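Local coordinates for protein alpha-ketoglutarate-dependent non-heme iron oxygenase EasH (Aspergillus japonicus, PDB 5M0T) that probably oxidises an ergot-alkaloid intermediate on the way to cycloclavine, using a non-heme iron(II) centre and 2-oxoglutarate as co-substrate, at residues V119-P124 with L221-P226; L153-A158 with L227-C232; V33-G38 with D200-T205; K57-G62 with M74-S79. All blocks are in the same frame, centred on the assembly; numbering follows the deposited sequence.

Contact 1 (V119-P124 with L221-P226). With AKG (2-oxoglutaric acid), chain D.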
loop_
_atom_site.group_PDB
_atom_site.type_symbol
_atom_site.label_atom_id
_atom_site.label_comp_id
_atom_site.label_asym_id
_atom_site.label_seq_id
_atom_site.Cartn_x
_atom_site.Cartn_y
_atom_site.Cartn_z
ATOM N N VAL A 119 4.450 -18.345 10.474
ATOM C CA VAL A 119 4.273 -19.446 11.401
ATOM C C VAL A 119 4.699 -18.910 12.764
ATOM O O VAL A 119 5.804 -18.376 12.888
ATOM C CB VAL A 119 5.123 -20.650 10.982
ATOM C CG1 VAL A 119 4.963 -21.806 11.961
ATOM C CG2 VAL A 119 4.740 -21.052 9.555
ATOM N N LEU A 120 3.823 -19.036 13.763
ATOM C CA LEU A 120 4.082 -18.524 15.109
ATOM C C LEU A 120 4.010 -19.654 16.138
ATOM O O LEU A 120 2.923 -20.143 16.447
ATOM C CB LEU A 120 3.093 -17.407 15.470
ATOM C CG LEU A 120 3.081 -16.114 14.623
ATOM C CD1 LEU A 120 2.065 -15.130 15.198
ATOM C CD2 LEU A 120 4.447 -15.442 14.505
ATOM N N GLU A 121 5.165 -20.042 16.673
ATOM C CA GLU A 121 5.273 -21.129 17.644
ATOM C C GLU A 121 5.537 -20.556 19.067
ATOM O O GLU A 121 6.539 -19.863 19.290
ATOM C CB GLU A 121 6.396 -22.087 17.205
ATOM C CG GLU A 121 6.125 -23.563 17.462
ATOM C CD GLU A 121 7.144 -24.478 16.794
ATOM O OE1 GLU A 121 8.302 -24.505 17.281
ATOM O OE2 GLU A 121 6.798 -25.170 15.798
ATOM N N THR A 122 4.640 -20.828 20.008
ATOM C CA THR A 122 4.801 -20.356 21.392
ATOM C C THR A 122 5.327 -21.504 22.250
ATOM O O THR A 122 4.799 -22.608 22.209
ATOM C CB THR A 122 3.488 -19.806 21.986
ATOM O OG1 THR A 122 2.502 -20.844 22.044
ATOM C CG2 THR A 122 2.937 -18.674 21.128
ATOM N N GLU A 123 6.379 -21.235 23.003
ATOM C CA GLU A 123 7.012 -22.243 23.855
ATOM C C GLU A 123 6.275 -22.379 25.198
ATOM O O GLU A 123 5.470 -21.530 25.553
ATOM C CB GLU A 123 8.484 -21.873 24.075
ATOM C CG GLU A 123 9.292 -21.803 22.776
ATOM C CD GLU A 123 10.730 -21.349 22.982
ATOM O OE1 GLU A 123 11.011 -20.680 24.004
ATOM O OE2 GLU A 123 11.587 -21.679 22.129
ATOM N N PRO A 124 6.541 -23.455 25.949
ATOM C CA PRO A 124 6.036 -23.544 27.316
ATOM C C PRO A 124 6.432 -22.322 28.155
ATOM O O PRO A 124 7.587 -21.881 28.105
ATOM C CB PRO A 124 6.735 -24.791 27.846
ATOM C CG PRO A 124 6.926 -25.635 26.639
ATOM C CD PRO A 124 7.277 -24.673 25.566
ATOM N N LEU A 221 4.805 -27.304 22.273
ATOM C CA LEU A 221 5.020 -26.175 21.371
ATOM C C LEU A 221 3.763 -26.005 20.536
ATOM O O LEU A 221 3.442 -26.870 19.719
ATOM C CB LEU A 221 6.207 -26.417 20.445
ATOM C CG LEU A 221 7.547 -26.653 21.120
ATOM C CD1 LEU A 221 8.322 -27.669 20.288
ATOM C CD2 LEU A 221 8.342 -25.360 21.345
ATOM N N ARG A 222 3.068 -24.893 20.743
ATOM C CA ARG A 222 1.788 -24.603 20.075
ATOM C C ARG A 222 2.079 -23.803 18.802
ATOM O O ARG A 222 2.557 -22.683 18.883
ATOM C CB ARG A 222 0.855 -23.874 21.067
ATOM C CG ARG A 222 -0.412 -23.217 20.528
ATOM C CD ARG A 222 -0.082 -21.932 19.796
ATOM N NE ARG A 222 -1.062 -20.889 19.919
ATOM C CZ ARG A 222 -0.975 -19.711 19.303
ATOM N NH1 ARG A 222 0.043 -19.403 18.486
ATOM N NH2 ARG A 222 -1.945 -18.833 19.490
ATOM N N ARG A 223 1.828 -24.396 17.635
ATOM C CA ARG A 223 2.196 -23.781 16.358
ATOM C C ARG A 223 0.955 -23.284 15.624
ATOM O O ARG A 223 0.090 -24.078 15.265
ATOM C CB ARG A 223 2.953 -24.770 15.478
ATOM C CG ARG A 223 3.355 -24.179 14.131
ATOM C CD ARG A 223 4.616 -24.756 13.497
ATOM N NE ARG A 223 4.882 -26.169 13.766
ATOM C CZ ARG A 223 5.824 -26.883 13.146
ATOM N NH1 ARG A 223 6.598 -26.344 12.197
ATOM N NH2 ARG A 223 5.986 -28.162 13.465
ATOM N N GLY A 224 0.875 -21.975 15.422
ATOM C CA GLY A 224 -0.199 -21.349 14.651
ATOM C C GLY A 224 0.310 -20.814 13.328
ATOM O O GLY A 224 1.520 -20.665 13.144
ATOM N N PHE A 225 -0.616 -20.508 12.419
ATOM C CA PHE A 225 -0.279 -20.081 11.057
ATOM C C PHE A 225 -1.196 -18.944 10.625
ATOM O O PHE A 225 -2.202 -19.188 9.964
ATOM C CB PHE A 225 -0.388 -21.311 10.142
ATOM C CG PHE A 225 -0.236 -21.039 8.676
ATOM C CD1 PHE A 225 0.566 -20.021 8.187
ATOM C CD2 PHE A 225 -0.883 -21.859 7.764
ATOM C CE1 PHE A 225 0.688 -19.807 6.827
ATOM C CE2 PHE A 225 -0.763 -21.647 6.410
ATOM C CZ PHE A 225 0.022 -20.620 5.939
ATOM N N PRO A 226 -0.894 -17.702 11.054
ATOM C CA PRO A 226 -1.653 -16.551 10.573
ATOM C C PRO A 226 -1.368 -16.265 9.113
ATOM O O PRO A 226 -0.220 -16.225 8.710
ATOM C CB PRO A 226 -1.138 -15.389 11.438
ATOM C CG PRO A 226 0.184 -15.859 11.949
ATOM C CD PRO A 226 -0.044 -17.320 12.199
HETATM C C1 AKG D . -0.728 -11.203 15.952
HETATM O O1 AKG D . -1.166 -10.178 15.433
HETATM O O2 AKG D . 0.547 -11.454 16.131
HETATM C C2 AKG D . -1.630 -12.339 16.455
HETATM O O5 AKG D . -2.785 -12.071 16.726
HETATM C C3 AKG D . -1.109 -13.748 16.576
HETATM C C4 AKG D . -2.111 -14.688 17.227
HETATM C C5 AKG D . -1.619 -16.099 17.396
HETATM O O3 AKG D . -0.501 -16.406 16.782
HETATM O O4 AKG D . -2.238 -16.900 18.059
#
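Leu-221, Glu-121 and Arg-222 have the largest areas buried by this contact. Leu-120 with Gly-224 and Thr-122 with Arg-222 are the hydrogen-bonded pairs of two antiparallel neighbours in the major jelly-roll sheet, with four backbone bonds. Leu-221 packs at the end of the pair. Its CB lies 4.1 Å from Glu-121 CG. Glu-121 has an extended chain beyond CG that crosses to Arg-223. Glu-121 OE2 sits 3.0 Å from Arg-223 NE, above one face of the guanidinium and toward its rim. Because OE2 lies well out of the guanidinium plane, no N-H points at it and the salt bridge rests on charge alone. The two planes stand 87° apart. The stronger partner of Arg-223 is Asp-53, bridged through NH1.

Arg-222 leaves the opposite face of the sheet. Its CG is anti to the backbone N (chi1 168°), and Thr-122 OG1 touches both CB and CD of Arg-222 at 3.6 Å. Arg-222 NH2 bonds to O4 of 2-oxoglutarate at a modelled 2.4 Å, a length too short to be trusted. The NH1 bond to O3 is weak. Leu-120 CD1 lies 3.3 Å from O3 of 2-oxoglutarate. An arginine on the distal carboxylate is how many enzymes of this class hold 2-oxoglutarate. Each face thus carries an arginine-carboxylate pair, one within the protein and one with the co-substrate, where Arg-222 would neutralise the distal carboxylate.

Contact 2 (L153-A158 with L227-C232). With AKG (2-oxoglutaric acid), chain D.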
loop_
_atom_site.group_PDB
_atom_site.type_symbol
_atom_site.label_atom_id
_atom_site.label_comp_id
_atom_site.label_asym_id
_atom_site.label_seq_id
_atom_site.Cartn_x
_atom_site.Cartn_y
_atom_site.Cartn_z
ATOM N N LEU A 153 -8.109 -9.513 6.707
ATOM C CA LEU A 153 -8.789 -10.763 7.000
ATOM C C LEU A 153 -7.718 -11.787 7.357
ATOM O O LEU A 153 -6.879 -12.099 6.511
ATOM C CB LEU A 153 -9.577 -11.252 5.777
ATOM C CG LEU A 153 -10.481 -12.467 5.989
ATOM C CD1 LEU A 153 -11.354 -12.334 7.239
ATOM C CD2 LEU A 153 -11.338 -12.678 4.745
ATOM N N ASN A 154 -7.766 -12.306 8.590
ATOM C CA ASN A 154 -6.772 -13.263 9.100
ATOM C C ASN A 154 -7.297 -14.693 9.119
ATOM O O ASN A 154 -8.205 -15.010 9.873
ATOM C CB ASN A 154 -6.333 -12.878 10.518
ATOM C CG ASN A 154 -5.067 -13.603 10.961
ATOM O OD1 ASN A 154 -4.777 -14.729 10.531
ATOM N ND2 ASN A 154 -4.295 -12.948 11.821
ATOM N N PHE A 155 -6.697 -15.557 8.306
ATOM C CA PHE A 155 -6.971 -16.989 8.344
ATOM C C PHE A 155 -5.898 -17.591 9.220
ATOM O O PHE A 155 -4.786 -17.784 8.757
ATOM C CB PHE A 155 -6.880 -17.610 6.948
ATOM C CG PHE A 155 -7.903 -17.092 5.970
ATOM C CD1 PHE A 155 -7.720 -15.871 5.337
ATOM C CD2 PHE A 155 -9.014 -17.863 5.626
ATOM C CE1 PHE A 155 -8.646 -15.402 4.419
ATOM C CE2 PHE A 155 -9.950 -17.397 4.709
ATOM C CZ PHE A 155 -9.765 -16.172 4.103
ATOM N N LEU A 156 -6.210 -17.874 10.483
ATOM C CA LEU A 156 -5.206 -18.363 11.423
ATOM C C LEU A 156 -5.378 -19.854 11.641
ATOM O O LEU A 156 -6.258 -20.290 12.381
ATOM C CB LEU A 156 -5.261 -17.583 12.743
ATOM C CG LEU A 156 -3.977 -17.692 13.608
ATOM C CD1 LEU A 156 -3.888 -16.575 14.646
ATOM C CD2 LEU A 156 -3.848 -19.043 14.303
ATOM N N THR A 157 -4.513 -20.638 11.015
ATOM C CA THR A 157 -4.653 -22.079 11.010
ATOM C C THR A 157 -3.841 -22.712 12.140
ATOM O O THR A 157 -2.682 -22.362 12.358
ATOM C CB THR A 157 -4.189 -22.652 9.656
ATOM O OG1 THR A 157 -4.852 -21.965 8.594
ATOM C CG2 THR A 157 -4.458 -24.136 9.573
ATOM N N ALA A 158 -4.458 -23.665 12.834
ATOM C CA ALA A 158 -3.779 -24.473 13.829
ATOM C C ALA A 158 -2.930 -25.549 13.131
ATOM O O ALA A 158 -3.442 -26.352 12.356
ATOM C CB ALA A 158 -4.790 -25.105 14.777
ATOM N N LEU A 227 -2.420 -16.073 8.333
ATOM C CA LEU A 227 -2.296 -15.684 6.952
ATOM C C LEU A 227 -3.249 -14.517 6.775
ATOM O O LEU A 227 -4.476 -14.687 6.850
ATOM C CB LEU A 227 -2.649 -16.883 6.059
ATOM C CG LEU A 227 -2.485 -16.791 4.546
ATOM C CD1 LEU A 227 -2.715 -18.181 3.961
ATOM C CD2 LEU A 227 -3.452 -15.790 3.915
ATOM N N ILE A 228 -2.692 -13.329 6.552
ATOM C CA ILE A 228 -3.497 -12.110 6.554
ATOM C C ILE A 228 -3.603 -11.527 5.152
ATOM O O ILE A 228 -2.597 -11.137 4.550
ATOM C CB ILE A 228 -2.957 -11.077 7.557
ATOM C CG1 ILE A 228 -2.609 -11.762 8.887
ATOM C CG2 ILE A 228 -3.972 -9.973 7.772
ATOM C CD1 ILE A 228 -2.047 -10.841 9.957
ATOM N N MET A 229 -4.832 -11.488 4.637
ATOM C CA MET A 229 -5.139 -10.805 3.374
ATOM C C MET A 229 -5.596 -9.393 3.680
ATOM O O MET A 229 -6.181 -9.125 4.727
ATOM C CB MET A 229 -6.232 -11.544 2.593
ATOM C CG MET A 229 -5.919 -13.007 2.343
ATOM S SD MET A 229 -4.363 -13.283 1.494
ATOM C CE MET A 229 -4.693 -12.546 -0.100
ATOM N N GLN A 230 -5.357 -8.504 2.727
ATOM C CA GLN A 230 -5.571 -7.086 2.923
ATOM C C GLN A 230 -6.089 -6.399 1.670
ATOM O O GLN A 230 -5.744 -6.778 0.559
ATOM C CB GLN A 230 -4.237 -6.487 3.355
ATOM C CG GLN A 230 -4.136 -4.979 3.437
ATOM C CD GLN A 230 -2.879 -4.578 4.194
ATOM O OE1 GLN A 230 -2.730 -4.883 5.373
ATOM N NE2 GLN A 230 -1.954 -3.949 3.501
ATOM N N SER A 231 -6.916 -5.386 1.881
ATOM C CA SER A 231 -7.335 -4.444 0.836
ATOM C C SER A 231 -6.137 -3.897 0.037
ATOM O O SER A 231 -5.170 -3.394 0.622
ATOM C CB SER A 231 -8.113 -3.278 1.489
ATOM O OG SER A 231 -8.298 -2.207 0.592
ATOM N N CYS A 232 -6.224 -3.955 -1.290
ATOM C CA CYS A 232 -5.077 -3.617 -2.143
ATOM C C CYS A 232 -4.591 -2.158 -2.052
ATOM O O CYS A 232 -3.435 -1.881 -2.392
ATOM C CB CYS A 232 -5.344 -3.979 -3.599
ATOM S SG CYS A 232 -6.601 -2.952 -4.387
HETATM C C1 AKG D . -0.728 -11.203 15.952
HETATM O O1 AKG D . -1.166 -10.178 15.433
HETATM O O2 AKG D . 0.547 -11.454 16.131
HETATM C C2 AKG D . -1.630 -12.339 16.455
HETATM O O5 AKG D . -2.785 -12.071 16.726
HETATM C C3 AKG D . -1.109 -13.748 16.576
HETATM C C4 AKG D . -2.111 -14.688 17.227
HETATM C C5 AKG D . -1.619 -16.099 17.396
HETATM O O3 AKG D . -0.501 -16.406 16.782
HETATM O O4 AKG D . -2.238 -16.900 18.059
#
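Leu-153 and Met-229 form a hydrogen-bonded antiparallel pair, with N to O distances of 2.8 Å in both directions. Phe-155 and Leu-227 form the next such pair. The bond from Phe-155 N to Leu-227 O is 2.8 Å. The return bond from Leu-227 N to Phe-155 O is more bent, with 136° at the hydrogen, and its donor sits above the carbonyl plane. These are central strands of the major sheet of a jelly roll, the double-stranded beta-helix fold of cupin-clan oxygenases.

Asn-154 and Ile-228 make the non-hydrogen-bonded pair between them and share the face toward the iron. Asn-154 CG, anti to the backbone N (chi1 -165°), lies 3.7 Å from Ile-228 CG1. Asn-154 ND2 gives a weak hydrogen bond to Glu-134 OE2. Asn-154 is thus a second-shell partner of an iron ligand. Further along this face Leu-156 approaches the co-substrate, its CD1 3.6 Å from C5 of 2-oxoglutarate.

The other face is apolar. Leu-153, Phe-155 and Met-229 pack there against helix 95-105. Phe-155 presents a ring edge to Leu-227 O, with its CD1 3.8 Å from that oxygen, while its CE1 lies 4.2 Å from Met-229 CG.

Contact 3 (V33-G38 with D200-T205). With ZN (zinc ion), chain G.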
loop_
_atom_site.group_PDB
_atom_site.type_symbol
_atom_site.label_atom_id
_atom_site.label_comp_id
_atom_site.label_asym_id
_atom_site.label_seq_id
_atom_site.Cartn_x
_atom_site.Cartn_y
_atom_site.Cartn_z
ATOM N N VAL A 33 -15.696 -13.141 13.791
ATOM C CA VAL A 33 -14.789 -14.243 13.987
ATOM C C VAL A 33 -15.591 -15.534 13.885
ATOM O O VAL A 33 -16.720 -15.606 14.388
ATOM C CB VAL A 33 -14.031 -14.133 15.348
ATOM C CG1 VAL A 33 -14.990 -14.102 16.539
ATOM C CG2 VAL A 33 -13.024 -15.264 15.506
ATOM N N VAL A 34 -15.032 -16.528 13.202
ATOM C CA VAL A 34 -15.642 -17.866 13.107
ATOM C C VAL A 34 -14.536 -18.914 12.978
ATOM O O VAL A 34 -13.509 -18.646 12.368
ATOM C CB VAL A 34 -16.629 -17.955 11.902
ATOM C CG1 VAL A 34 -15.946 -17.597 10.595
ATOM C CG2 VAL A 34 -17.280 -19.323 11.793
ATOM N N VAL A 35 -14.745 -20.091 13.559
ATOM C CA VAL A 35 -13.840 -21.230 13.347
ATOM C C VAL A 35 -14.266 -22.017 12.090
ATOM O O VAL A 35 -15.414 -22.457 11.975
ATOM C CB VAL A 35 -13.789 -22.151 14.578
ATOM C CG1 VAL A 35 -12.932 -23.385 14.295
ATOM C CG2 VAL A 35 -13.275 -21.386 15.803
ATOM N N ILE A 36 -13.343 -22.141 11.140
ATOM C CA ILE A 36 -13.523 -22.990 9.965
ATOM C C ILE A 36 -12.925 -24.363 10.268
ATOM O O ILE A 36 -11.705 -24.505 10.346
ATOM C CB ILE A 36 -12.865 -22.404 8.692
ATOM C CG1 ILE A 36 -13.304 -20.958 8.450
ATOM C CG2 ILE A 36 -13.232 -23.229 7.475
ATOM C CD1 ILE A 36 -12.657 -20.287 7.254
ATOM N N GLU A 37 -13.783 -25.368 10.416
ATOM C CA GLU A 37 -13.330 -26.747 10.591
ATOM C C GLU A 37 -12.785 -27.260 9.270
ATOM O O GLU A 37 -13.459 -27.179 8.233
ATOM C CB GLU A 37 -14.450 -27.678 11.082
ATOM C CG GLU A 37 -14.909 -27.425 12.510
ATOM C CD GLU A 37 -13.832 -27.680 13.553
ATOM O OE1 GLU A 37 -13.030 -28.617 13.386
ATOM O OE2 GLU A 37 -13.794 -26.940 14.553
ATOM N N GLY A 38 -11.549 -27.752 9.313
ATOM C CA GLY A 38 -10.921 -28.359 8.152
ATOM C C GLY A 38 -10.581 -27.375 7.065
ATOM O O GLY A 38 -10.757 -27.677 5.890
ATOM N N ASP A 200 -7.879 -26.970 11.279
ATOM C CA ASP A 200 -8.931 -25.999 11.620
ATOM C C ASP A 200 -8.287 -24.627 11.644
ATOM O O ASP A 200 -7.091 -24.511 11.943
ATOM C CB ASP A 200 -9.603 -26.316 12.973
ATOM C CG ASP A 200 -10.390 -27.653 12.960
ATOM O OD1 ASP A 200 -10.667 -28.173 11.858
ATOM O OD2 ASP A 200 -10.730 -28.191 14.035
ATOM N N ALA A 201 -9.055 -23.599 11.292
ATOM C CA ALA A 201 -8.555 -22.234 11.252
ATOM C C ALA A 201 -9.528 -21.329 11.939
ATOM O O ALA A 201 -10.729 -21.523 11.809
ATOM C CB ALA A 201 -8.352 -21.780 9.831
ATOM N N VAL A 202 -9.024 -20.362 12.713
ATOM C CA VAL A 202 -9.891 -19.326 13.253
ATOM C C VAL A 202 -9.782 -18.128 12.293
ATOM O O VAL A 202 -8.682 -17.680 11.966
ATOM C CB VAL A 202 -9.628 -19.008 14.750
ATOM C CG1 VAL A 202 -8.264 -18.363 15.007
ATOM C CG2 VAL A 202 -10.725 -18.099 15.292
ATOM N N LEU A 203 -10.938 -17.662 11.813
ATOM C CA LEU A 203 -11.031 -16.596 10.814
ATOM C C LEU A 203 -11.576 -15.330 11.472
ATOM O O LEU A 203 -12.664 -15.374 12.036
ATOM C CB LEU A 203 -11.986 -17.015 9.693
ATOM C CG LEU A 203 -12.073 -16.044 8.522
ATOM C CD1 LEU A 203 -10.793 -16.087 7.707
ATOM C CD2 LEU A 203 -13.293 -16.321 7.654
ATOM N N PHE A 204 -10.836 -14.217 11.401
ATOM C CA PHE A 204 -11.306 -12.940 11.951
ATOM C C PHE A 204 -10.874 -11.739 11.113
ATOM O O PHE A 204 -9.845 -11.774 10.446
ATOM C CB PHE A 204 -10.906 -12.776 13.418
ATOM C CG PHE A 204 -9.438 -12.966 13.695
ATOM C CD1 PHE A 204 -8.557 -11.890 13.630
ATOM C CD2 PHE A 204 -8.935 -14.215 14.041
ATOM C CE1 PHE A 204 -7.203 -12.063 13.890
ATOM C CE2 PHE A 204 -7.572 -14.390 14.308
ATOM C CZ PHE A 204 -6.710 -13.317 14.239
ATOM N N THR A 205 -11.696 -10.689 11.122
ATOM C CA THR A 205 -11.361 -9.451 10.445
ATOM C C THR A 205 -10.362 -8.659 11.275
ATOM O O THR A 205 -10.161 -8.948 12.448
ATOM C CB THR A 205 -12.580 -8.534 10.253
ATOM O OG1 THR A 205 -12.978 -7.978 11.519
ATOM C CG2 THR A 205 -13.758 -9.304 9.550
HETATM ZN ZN ZN G . -12.108 -29.143 15.062
HETATM O O HOH W 1 -11.236 -30.685 14.157
#
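Val-34 and Ile-36 pair with Leu-203 and Ala-201 through four backbone hydrogen bonds, the strands 33-37 and 201-205 running antiparallel at 151°. On one face Val-33, Val-35, Val-202 and Phe-204 meet. Val-33 CG2 lies 3.7 Å from Val-202 CG2 and 3.9 Å from Phe-204 CB. The Phe-204 ring leads away from strand 33-37, toward the iron ligand His-210.

On the other face Leu-203 lies beside Val-34, both pointing the same way. Leu-203 CG is anti to the backbone N (chi1 -175°), and its CD2 meets Ile-36 CD1 at 4.0 Å. Ile-24 of helix 21-31 packs over Val-34 and Leu-203.

The polar end is at Glu-37 and Asp-200. Their carboxylate planes are 78° apart. Glu-37 OE1 and Asp-200 OD2 bind the same zinc ion, each at 2.0 Å, and a water is a further ligand. The zinc would offset the repulsion between the two acids. Glu-37 OE2 also has a salt bridge to Arg-14. Asp-200 OD1 accepts a hydrogen bond from Gly-38 N at 2.7 Å on its anti side, while OD2 takes a hydrogen bond from Asn-197 N.

The whole is a strand pair near one edge of the major jelly-roll sheet, with a carboxylate zinc site at its end, distinct from the iron centre of His-132, Glu-134 and His-210.

Contact 4 (K57-G62 with M74-S79)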
loop_
_atom_site.group_PDB
_atom_site.type_symbol
_atom_site.label_atom_id
_atom_site.label_comp_id
_atom_site.label_asym_id
_atom_site.label_seq_id
_atom_site.Cartn_x
_atom_site.Cartn_y
_atom_site.Cartn_z
ATOM N N LYS A 57 13.114 -19.639 13.660
ATOM C CA LYS A 57 14.008 -19.052 14.676
ATOM C C LYS A 57 13.317 -17.995 15.566
ATOM O O LYS A 57 12.175 -17.613 15.336
ATOM C CB LYS A 57 15.310 -18.495 14.038
ATOM C CG LYS A 57 15.249 -17.086 13.449
ATOM C CD LYS A 57 14.148 -16.900 12.427
ATOM C CE LYS A 57 14.182 -15.483 11.886
ATOM N NZ LYS A 57 12.819 -15.057 11.487
ATOM N N GLN A 58 14.043 -17.534 16.580
ATOM C CA GLN A 58 13.547 -16.541 17.538
ATOM C C GLN A 58 13.436 -15.147 16.894
ATOM O O GLN A 58 14.210 -14.811 15.995
ATOM C CB GLN A 58 14.478 -16.500 18.772
ATOM C CG GLN A 58 13.943 -15.735 19.984
ATOM C CD GLN A 58 12.686 -16.350 20.598
ATOM O OE1 GLN A 58 12.389 -17.536 20.413
ATOM N NE2 GLN A 58 11.941 -15.542 21.341
ATOM N N TRP A 59 12.462 -14.353 17.349
ATOM C CA TRP A 59 12.351 -12.940 16.947
ATOM C C TRP A 59 13.548 -12.129 17.484
ATOM O O TRP A 59 13.796 -12.120 18.703
ATOM C CB TRP A 59 11.039 -12.327 17.463
ATOM C CG TRP A 59 10.934 -10.833 17.230
ATOM C CD1 TRP A 59 11.340 -9.830 18.077
ATOM C CD2 TRP A 59 10.404 -10.181 16.070
ATOM N NE1 TRP A 59 11.094 -8.602 17.514
ATOM C CE2 TRP A 59 10.520 -8.783 16.282
ATOM C CE3 TRP A 59 9.841 -10.639 14.871
ATOM C CZ2 TRP A 59 10.084 -7.841 15.337
ATOM C CZ3 TRP A 59 9.416 -9.716 13.936
ATOM C CH2 TRP A 59 9.541 -8.326 14.171
ATOM N N GLU A 60 14.271 -11.455 16.578
ATOM C CA GLU A 60 15.418 -10.608 16.951
ATOM C C GLU A 60 14.951 -9.255 17.491
ATOM O O GLU A 60 14.335 -8.469 16.766
ATOM C CB GLU A 60 16.367 -10.389 15.763
ATOM C CG GLU A 60 17.698 -9.754 16.162
ATOM C CD GLU A 60 18.719 -9.675 15.038
ATOM O OE1 GLU A 60 18.533 -10.239 13.927
ATOM O OE2 GLU A 60 19.748 -9.032 15.283
ATOM N N LEU A 61 15.253 -8.994 18.762
ATOM C CA LEU A 61 14.983 -7.695 19.394
ATOM C C LEU A 61 15.903 -6.595 18.826
ATOM O O LEU A 61 16.946 -6.879 18.213
ATOM C CB LEU A 61 15.138 -7.787 20.924
ATOM C CG LEU A 61 13.974 -8.072 21.870
ATOM C CD1 LEU A 61 13.728 -6.822 22.700
ATOM C CD2 LEU A 61 12.675 -8.535 21.219
ATOM N N GLY A 62 15.494 -5.345 19.056
ATOM C CA GLY A 62 16.208 -4.153 18.587
ATOM C C GLY A 62 15.596 -3.440 17.390
ATOM O O GLY A 62 16.247 -2.561 16.815
ATOM N N MET A 74 8.122 -14.825 20.786
ATOM C CA MET A 74 7.612 -15.863 19.885
ATOM C C MET A 74 8.722 -16.356 18.976
ATOM O O MET A 74 9.674 -15.609 18.682
ATOM C CB MET A 74 6.498 -15.310 19.008
ATOM C CG MET A 74 5.216 -15.032 19.757
ATOM S SD MET A 74 3.932 -14.430 18.645
ATOM C CE MET A 74 2.494 -15.219 19.369
ATOM N N ARG A 75 8.589 -17.612 18.538
ATOM C CA ARG A 75 9.303 -18.090 17.354
ATOM C C ARG A 75 8.454 -17.699 16.140
ATOM O O ARG A 75 7.247 -17.929 16.134
ATOM C CB ARG A 75 9.516 -19.600 17.420
ATOM C CG ARG A 75 10.333 -20.058 18.626
ATOM C CD ARG A 75 10.643 -21.551 18.573
ATOM N NE ARG A 75 11.472 -21.880 17.404
ATOM C CZ ARG A 75 12.805 -21.810 17.341
ATOM N NH1 ARG A 75 13.540 -21.437 18.395
ATOM N NH2 ARG A 75 13.411 -22.133 16.202
ATOM N N GLN A 76 9.072 -17.075 15.135
ATOM C CA GLN A 76 8.354 -16.666 13.934
ATOM C C GLN A 76 9.179 -16.818 12.654
ATOM O O GLN A 76 10.400 -16.621 12.652
ATOM C CB GLN A 76 7.784 -15.232 14.065
ATOM C CG GLN A 76 8.792 -14.072 14.040
ATOM C CD GLN A 76 9.186 -13.565 12.644
ATOM O OE1 GLN A 76 8.433 -13.683 11.680
ATOM N NE2 GLN A 76 10.377 -12.985 12.544
ATOM N N LEU A 77 8.486 -17.199 11.584
ATOM C CA LEU A 77 9.005 -17.153 10.221
ATOM C C LEU A 77 7.944 -16.473 9.374
ATOM O O LEU A 77 6.783 -16.838 9.466
ATOM C CB LEU A 77 9.251 -18.563 9.692
ATOM C CG LEU A 77 9.768 -18.693 8.245
ATOM C CD1 LEU A 77 11.184 -18.140 8.114
ATOM C CD2 LEU A 77 9.683 -20.139 7.792
ATOM N N SER A 78 8.343 -15.496 8.563
ATOM C CA SER A 78 7.444 -14.782 7.670
ATOM C C SER A 78 7.990 -14.818 6.230
ATOM O O SER A 78 8.899 -15.567 5.949
ATOM C CB SER A 78 7.239 -13.370 8.201
ATOM O OG SER A 78 6.661 -13.432 9.490
ATOM N N SER A 79 7.416 -14.044 5.315
ATOM C CA SER A 79 7.750 -14.145 3.881
ATOM C C SER A 79 7.765 -15.627 3.418
ATOM O O SER A 79 8.760 -16.131 2.864
ATOM C CB SER A 79 9.083 -13.430 3.605
ATOM O OG SER A 79 9.042 -12.086 4.067
#
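Trp-59 sets the six-membered part of its indole against the side chain of Gln-76. Trp-59 CE3 lies 3.3 Å from Gln-76 NE2, and the ring and amide planes are 62° apart. Gln-76 CG sits between its backbone N and carbonyl carbon (chi1 71°) and meets the indole edge in the ring plane, 3.7 Å from Trp-59 CE3. The amide is held at both ends. Ser-78 OG donates to Gln-76 OE1 at 2.8 Å, and Gln-76 NE2 gives a weak hydrogen bond to Asp-275 O of the second subunit. Trp-59 NE1 is bonded to Glu-68.

Lys-57 lies alongside Gln-76, pointing the same way. Lys-57 NZ donates to Gln-76 O at 3.1 Å, and it also forms a salt bridge with Asp-275 of the second subunit. Leu-276 of that subunit packs on Trp-59 and Gln-76.

Arg-75 turns one guanidinium face to the Lys-57 backbone, with NH2 3.5 Å from Lys-57 CA. Arg-75 CG touches Gln-58 OE1 at 3.7 Å.

Between the backbones, Gln-76 N bonds to Lys-57 O at 3.2 Å, and the bond from Trp-59 N to Met-74 O is weak. This is a loop laid by a single bridge along the outermost strand of the major jelly-roll sheet, and part of the interface with the second subunit.

All four contacts reach one sheet, though 57-62 of contact 4 is a loop laid against its outermost strand. Contacts 1 and 2 share strand 222-231, and both touch 2-oxoglutarate. Contact 2 is fully buried near the centre of the chain, and contact 3 is buried too, though its zinc end reaches partly exposed Glu-37. Contacts 1 and 4 are partly buried. Strand 119-122 of contact 1 is hydrogen-bonded to strand 75-77 of contact 4, and strands 153-158 and 201-205 join contact 2 to contact 3 likewise. Chemistry follows place. The central pair is mainly backbone bonds and apolar packing, contact 1 carries charge on both faces, contact 3 ends in a metal site, and contact 4 relies on polar side chains beside the second subunit.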